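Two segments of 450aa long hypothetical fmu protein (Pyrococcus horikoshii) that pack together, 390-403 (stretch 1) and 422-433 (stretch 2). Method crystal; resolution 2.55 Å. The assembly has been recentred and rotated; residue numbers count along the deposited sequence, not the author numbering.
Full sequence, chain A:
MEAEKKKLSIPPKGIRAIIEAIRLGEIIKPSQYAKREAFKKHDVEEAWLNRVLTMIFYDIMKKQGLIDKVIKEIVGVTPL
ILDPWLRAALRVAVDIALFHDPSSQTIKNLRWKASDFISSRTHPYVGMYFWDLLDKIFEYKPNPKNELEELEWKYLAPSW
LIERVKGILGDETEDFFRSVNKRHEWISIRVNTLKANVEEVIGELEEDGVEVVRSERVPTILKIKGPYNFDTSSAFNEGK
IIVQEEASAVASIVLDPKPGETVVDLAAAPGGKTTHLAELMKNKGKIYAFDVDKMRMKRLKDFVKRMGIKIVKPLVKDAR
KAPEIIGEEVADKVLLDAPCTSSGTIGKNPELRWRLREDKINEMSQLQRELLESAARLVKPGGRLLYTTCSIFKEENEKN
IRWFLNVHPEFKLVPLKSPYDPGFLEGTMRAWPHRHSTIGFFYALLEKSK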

# COMPACT_ATOMS: atom_id res chain seq x y z
N CYS A 390 -2.35 -9.38 -1.04
CA CYS A 390 -1.51 -8.55 -1.90
C CYS A 390 -0.04 -8.87 -1.60
O CYS A 390 0.78 -7.98 -1.43
CB CYS A 390 -1.83 -7.07 -1.74
SG CYS A 390 -1.90 -6.52 -0.04
N SER A 391 0.25 -10.16 -1.53
CA SER A 391 1.59 -10.67 -1.29
C SER A 391 2.03 -11.51 -2.49
O SER A 391 1.20 -12.12 -3.16
CB SER A 391 1.62 -11.51 -0.02
OG SER A 391 2.85 -12.21 0.10
N ILE A 392 3.33 -11.55 -2.73
CA ILE A 392 3.88 -12.33 -3.84
C ILE A 392 4.47 -13.67 -3.38
O ILE A 392 4.88 -14.48 -4.21
CB ILE A 392 4.94 -11.54 -4.64
CG1 ILE A 392 6.06 -11.04 -3.72
CG2 ILE A 392 4.27 -10.39 -5.41
CD1 ILE A 392 7.39 -10.82 -4.42
N PHE A 393 4.51 -13.88 -2.07
CA PHE A 393 5.13 -15.07 -1.50
C PHE A 393 4.23 -16.30 -1.59
O PHE A 393 3.03 -16.23 -1.28
CB PHE A 393 5.54 -14.83 -0.04
CG PHE A 393 6.52 -13.70 0.14
CD1 PHE A 393 6.26 -12.70 1.07
CD2 PHE A 393 7.69 -13.65 -0.60
CE1 PHE A 393 7.17 -11.65 1.26
CE2 PHE A 393 8.60 -12.60 -0.43
CZ PHE A 393 8.33 -11.60 0.51
N LYS A 394 4.81 -17.42 -2.01
CA LYS A 394 4.09 -18.69 -2.10
C LYS A 394 3.57 -19.14 -0.74
O LYS A 394 2.49 -19.73 -0.65
CB LYS A 394 4.97 -19.78 -2.71
CG LYS A 394 5.21 -19.61 -4.21
CD LYS A 394 6.32 -20.53 -4.69
CE LYS A 394 6.70 -20.23 -6.14
NZ LYS A 394 7.90 -20.99 -6.58
N GLU A 395 4.33 -18.86 0.32
CA GLU A 395 3.97 -19.22 1.70
C GLU A 395 2.61 -18.69 2.15
O GLU A 395 1.92 -19.35 2.92
CB GLU A 395 5.05 -18.75 2.68
CG GLU A 395 6.13 -19.79 2.98
CD GLU A 395 7.05 -20.08 1.80
OE1 GLU A 395 7.66 -21.17 1.80
OE2 GLU A 395 7.16 -19.24 0.88
N GLU A 396 2.24 -17.51 1.66
CA GLU A 396 0.98 -16.88 2.02
C GLU A 396 -0.13 -17.24 1.04
O GLU A 396 -1.31 -17.01 1.31
CB GLU A 396 1.15 -15.37 2.07
CG GLU A 396 1.89 -14.86 3.28
CD GLU A 396 2.30 -13.42 3.12
OE1 GLU A 396 1.54 -12.53 3.56
OE2 GLU A 396 3.38 -13.17 2.55
N ASN A 397 0.26 -17.81 -0.10
CA ASN A 397 -0.64 -18.01 -1.22
C ASN A 397 -0.88 -19.47 -1.58
O ASN A 397 -1.76 -20.12 -1.00
CB ASN A 397 -0.14 -17.21 -2.43
CG ASN A 397 -0.09 -15.71 -2.17
OD1 ASN A 397 0.78 -15.02 -2.69
ND2 ASN A 397 -1.03 -15.21 -1.38
N GLU A 398 -0.10 -19.99 -2.53
CA GLU A 398 -0.28 -21.36 -3.04
C GLU A 398 -0.12 -22.42 -1.96
O GLU A 398 -0.82 -23.44 -1.97
CB GLU A 398 0.68 -21.64 -4.21
CG GLU A 398 0.29 -20.97 -5.53
CD GLU A 398 0.83 -19.56 -5.70
OE1 GLU A 398 0.72 -19.00 -6.81
OE2 GLU A 398 1.38 -18.99 -4.73
N LYS A 399 0.80 -22.18 -1.03
CA LYS A 399 1.04 -23.06 0.11
C LYS A 399 -0.18 -23.13 1.03
O LYS A 399 -0.57 -24.22 1.46
CB LYS A 399 2.27 -22.58 0.89
CG LYS A 399 2.63 -23.40 2.12
CD LYS A 399 3.69 -22.67 2.92
CE LYS A 399 4.33 -23.55 3.97
NZ LYS A 399 5.58 -22.93 4.50
N ASN A 400 -0.78 -21.98 1.30
CA ASN A 400 -1.98 -21.90 2.15
C ASN A 400 -3.23 -22.52 1.53
O ASN A 400 -4.15 -22.93 2.25
CB ASN A 400 -2.26 -20.45 2.55
CG ASN A 400 -1.44 -20.00 3.75
OD1 ASN A 400 -0.74 -20.80 4.38
ND2 ASN A 400 -1.54 -18.72 4.09
N ILE A 401 -3.28 -22.58 0.20
CA ILE A 401 -4.41 -23.18 -0.52
C ILE A 401 -4.26 -24.70 -0.62
O ILE A 401 -5.23 -25.43 -0.44
CB ILE A 401 -4.64 -22.52 -1.91
CG1 ILE A 401 -4.94 -21.02 -1.75
CG2 ILE A 401 -5.77 -23.21 -2.68
CD1 ILE A 401 -6.07 -20.68 -0.76
N ARG A 402 -3.04 -25.16 -0.90
CA ARG A 402 -2.74 -26.60 -0.91
C ARG A 402 -3.05 -27.24 0.44
O ARG A 402 -3.55 -28.36 0.49
CB ARG A 402 -1.28 -26.86 -1.30
CG ARG A 402 -1.01 -26.78 -2.79
CD ARG A 402 0.34 -27.39 -3.13
NE ARG A 402 0.79 -27.02 -4.48
CZ ARG A 402 1.49 -25.93 -4.76
NH1 ARG A 402 1.84 -25.68 -6.02
NH2 ARG A 402 1.84 -25.08 -3.80
N TRP A 403 -2.74 -26.52 1.51
CA TRP A 403 -3.09 -26.94 2.87
C TRP A 403 -4.61 -27.00 3.04
O TRP A 403 -5.13 -27.96 3.60
CB TRP A 403 -2.47 -25.99 3.91
CG TRP A 403 -2.97 -26.24 5.31
CD1 TRP A 403 -2.49 -27.16 6.19
CD2 TRP A 403 -4.05 -25.57 5.97
NE1 TRP A 403 -3.20 -27.10 7.37
CE2 TRP A 403 -4.17 -26.13 7.26
CE3 TRP A 403 -4.93 -24.54 5.60
CZ2 TRP A 403 -5.13 -25.71 8.18
CZ3 TRP A 403 -5.88 -24.11 6.52
CH2 TRP A 403 -5.97 -24.70 7.80
N PRO A 422 -1.87 -17.24 -14.59
CA PRO A 422 -1.98 -18.39 -13.69
C PRO A 422 -1.00 -18.29 -12.52
O PRO A 422 0.12 -17.80 -12.70
CB PRO A 422 -1.59 -19.58 -14.58
CG PRO A 422 -1.68 -19.08 -15.98
CD PRO A 422 -1.34 -17.64 -15.91
N GLY A 423 -1.44 -18.73 -11.35
CA GLY A 423 -0.56 -18.87 -10.19
C GLY A 423 0.24 -20.16 -10.28
O GLY A 423 0.23 -20.83 -11.32
N PHE A 424 0.92 -20.52 -9.20
CA PHE A 424 1.76 -21.72 -9.20
C PHE A 424 0.98 -23.00 -8.89
O PHE A 424 1.49 -24.11 -9.07
CB PHE A 424 2.97 -21.53 -8.28
CG PHE A 424 3.90 -20.44 -8.73
CD1 PHE A 424 3.77 -19.14 -8.23
CD2 PHE A 424 4.89 -20.69 -9.68
CE1 PHE A 424 4.62 -18.12 -8.66
CE2 PHE A 424 5.75 -19.68 -10.11
CZ PHE A 424 5.61 -18.39 -9.60
N LEU A 425 -0.26 -22.82 -8.45
CA LEU A 425 -1.24 -23.90 -8.37
C LEU A 425 -2.31 -23.62 -9.43
O LEU A 425 -2.87 -22.53 -9.47
CB LEU A 425 -1.86 -23.95 -6.98
CG LEU A 425 -2.94 -25.01 -6.69
CD1 LEU A 425 -2.35 -26.41 -6.64
CD2 LEU A 425 -3.65 -24.68 -5.40
N GLU A 426 -2.57 -24.60 -10.30
CA GLU A 426 -3.51 -24.41 -11.40
C GLU A 426 -4.94 -24.16 -10.91
O GLU A 426 -5.48 -24.92 -10.11
CB GLU A 426 -3.47 -25.58 -12.39
CG GLU A 426 -2.33 -25.49 -13.40
CD GLU A 426 -2.65 -26.15 -14.74
OE1 GLU A 426 -1.79 -26.07 -15.65
OE2 GLU A 426 -3.74 -26.73 -14.88
N GLY A 427 -5.54 -23.08 -11.42
CA GLY A 427 -6.87 -22.65 -11.00
C GLY A 427 -6.80 -21.36 -10.20
O GLY A 427 -7.81 -20.67 -10.03
N THR A 428 -5.60 -21.04 -9.71
CA THR A 428 -5.36 -19.79 -8.99
C THR A 428 -4.80 -18.73 -9.93
O THR A 428 -4.23 -19.05 -10.98
CB THR A 428 -4.39 -19.98 -7.78
OG1 THR A 428 -3.09 -20.34 -8.25
CG2 THR A 428 -4.92 -21.04 -6.82
N MET A 429 -4.96 -17.47 -9.55
CA MET A 429 -4.59 -16.35 -10.40
C MET A 429 -3.65 -15.39 -9.68
O MET A 429 -3.81 -15.14 -8.48
CB MET A 429 -5.85 -15.63 -10.88
CG MET A 429 -5.61 -14.56 -11.94
SD MET A 429 -7.15 -14.04 -12.73
CE MET A 429 -8.01 -13.25 -11.37
N ARG A 430 -2.68 -14.87 -10.41
CA ARG A 430 -1.75 -13.88 -9.88
C ARG A 430 -1.65 -12.64 -10.78
O ARG A 430 -1.65 -12.75 -12.01
CB ARG A 430 -0.36 -14.48 -9.69
CG ARG A 430 -0.19 -15.30 -8.42
CD ARG A 430 1.24 -15.80 -8.31
NE ARG A 430 1.52 -16.37 -6.99
CZ ARG A 430 2.30 -15.81 -6.07
NH1 ARG A 430 2.89 -14.64 -6.30
NH2 ARG A 430 2.49 -16.42 -4.90
N ALA A 431 -1.59 -11.47 -10.14
CA ALA A 431 -1.27 -10.22 -10.82
C ALA A 431 0.15 -9.84 -10.46
O ALA A 431 0.62 -10.10 -9.35
CB ALA A 431 -2.24 -9.13 -10.40
N TRP A 432 0.84 -9.23 -11.43
CA TRP A 432 2.23 -8.81 -11.25
C TRP A 432 2.42 -7.38 -11.74
O TRP A 432 1.88 -7.01 -12.79
CB TRP A 432 3.17 -9.74 -12.00
CG TRP A 432 3.23 -11.13 -11.46
CD1 TRP A 432 2.56 -12.22 -11.94
CD2 TRP A 432 4.00 -11.59 -10.34
NE1 TRP A 432 2.87 -13.33 -11.19
CE2 TRP A 432 3.75 -12.97 -10.20
CE3 TRP A 432 4.87 -10.96 -9.44
CZ2 TRP A 432 4.34 -13.74 -9.19
CZ3 TRP A 432 5.47 -11.73 -8.45
CH2 TRP A 432 5.20 -13.11 -8.33
N PRO A 433 3.19 -6.56 -11.00
CA PRO A 433 3.47 -5.17 -11.38
C PRO A 433 4.11 -5.05 -12.77
O PRO A 433 3.70 -4.19 -13.55
CB PRO A 433 4.44 -4.69 -10.30
CG PRO A 433 4.18 -5.58 -9.13
CD PRO A 433 3.84 -6.91 -9.71

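Stretch 1 begins as loop at Cys 390, and a regular helix runs from Glu 398 and continues beyond Trp 403; Asn 397 occupies the N-cap position but makes no capping bond with its side chain. Lys 394 O accepts two backbone bonds at the start of this helix, from Asn 397 N and Lys 399 N (both 3.0 Å), and Arg 402 N to Glu 398 O (3.0 Å) carries on the helical pattern. Stretch 2 reverses direction through a type II beta turn from Leu 425 to Thr 428, then extends as a strand through Met 429, Arg 430 and Ala 431. The turn is closed by Thr 428 N to Leu 425 O (3.1 Å), reinforced by Thr 428 OG1 to the same oxygen (2.5 Å), and Gly 423 N bonds Thr 428 O (2.8 Å) across its base. Gly 427 has phi/psi of 110/-18, where a CB would be jammed against the preceding carbonyl oxygen. At Gly 423 a CB would come within 2.4 Å of Thr 428 OG1 and 3.0 Å of Glu 398 OE1, so the absence of a side chain leaves room for the carboxylate. The backbones come near each other at Glu 398 and Leu 425, whose CA atoms lie 6.0 Å apart; Ile 392 CA and Trp 432 CA are separated by 8.4 Å.

The polar centre of the contact is the pair Glu 398 and Arg 430, both pointing toward the opposite stretch. Their salt bridge is two-pronged: Arg 430 NE donates to Glu 398 OE1 and Arg 430 NH2 to Glu 398 OE2, each at 2.8 Å, with the carboxylate at the guanidinium edge, where the N-H groups point. Glu 398 OE1 also accepts a nearly straight hydrogen bond from Phe 424 N (2.8 Å, 178°), so a single oxygen ties the helix start to both the strand side chain and the loop backbone. The guanidinium reaches further into stretch 1: Ile 392 O accepts from Arg 430 NH1 (2.9 Å) and from Arg 430 NH2 (3.2 Å), a forked arrangement that links the strand side chain to the backbone ahead of the helix.

Apolar packing accompanies this network. Ile 392 CG2 meets Trp 432 CZ3 at 3.5 Å, an oblique approach to the indole, while Ile 401 CG2 touches Leu 425 CD2 at 3.7 Å, one helical turn or so beyond Glu 398. Lys 394 lays its extended end over the Phe 424 ring: its CE sits 3.7 Å from the ring centroid, 8° off the normal, and its NZ 4.4 Å, 12° off, giving a CH-pi and a cation-pi contact on one face. Glu 398 OE1 instead lies at the edge of that ring, 3.4 Å from Phe 424 CD1. Arg 402, largely exposed, has Leu 425 CB over one guanidinium face; its NH1 is 3.4 Å from Phe 424 O, but the angle is too poor for a hydrogen bond.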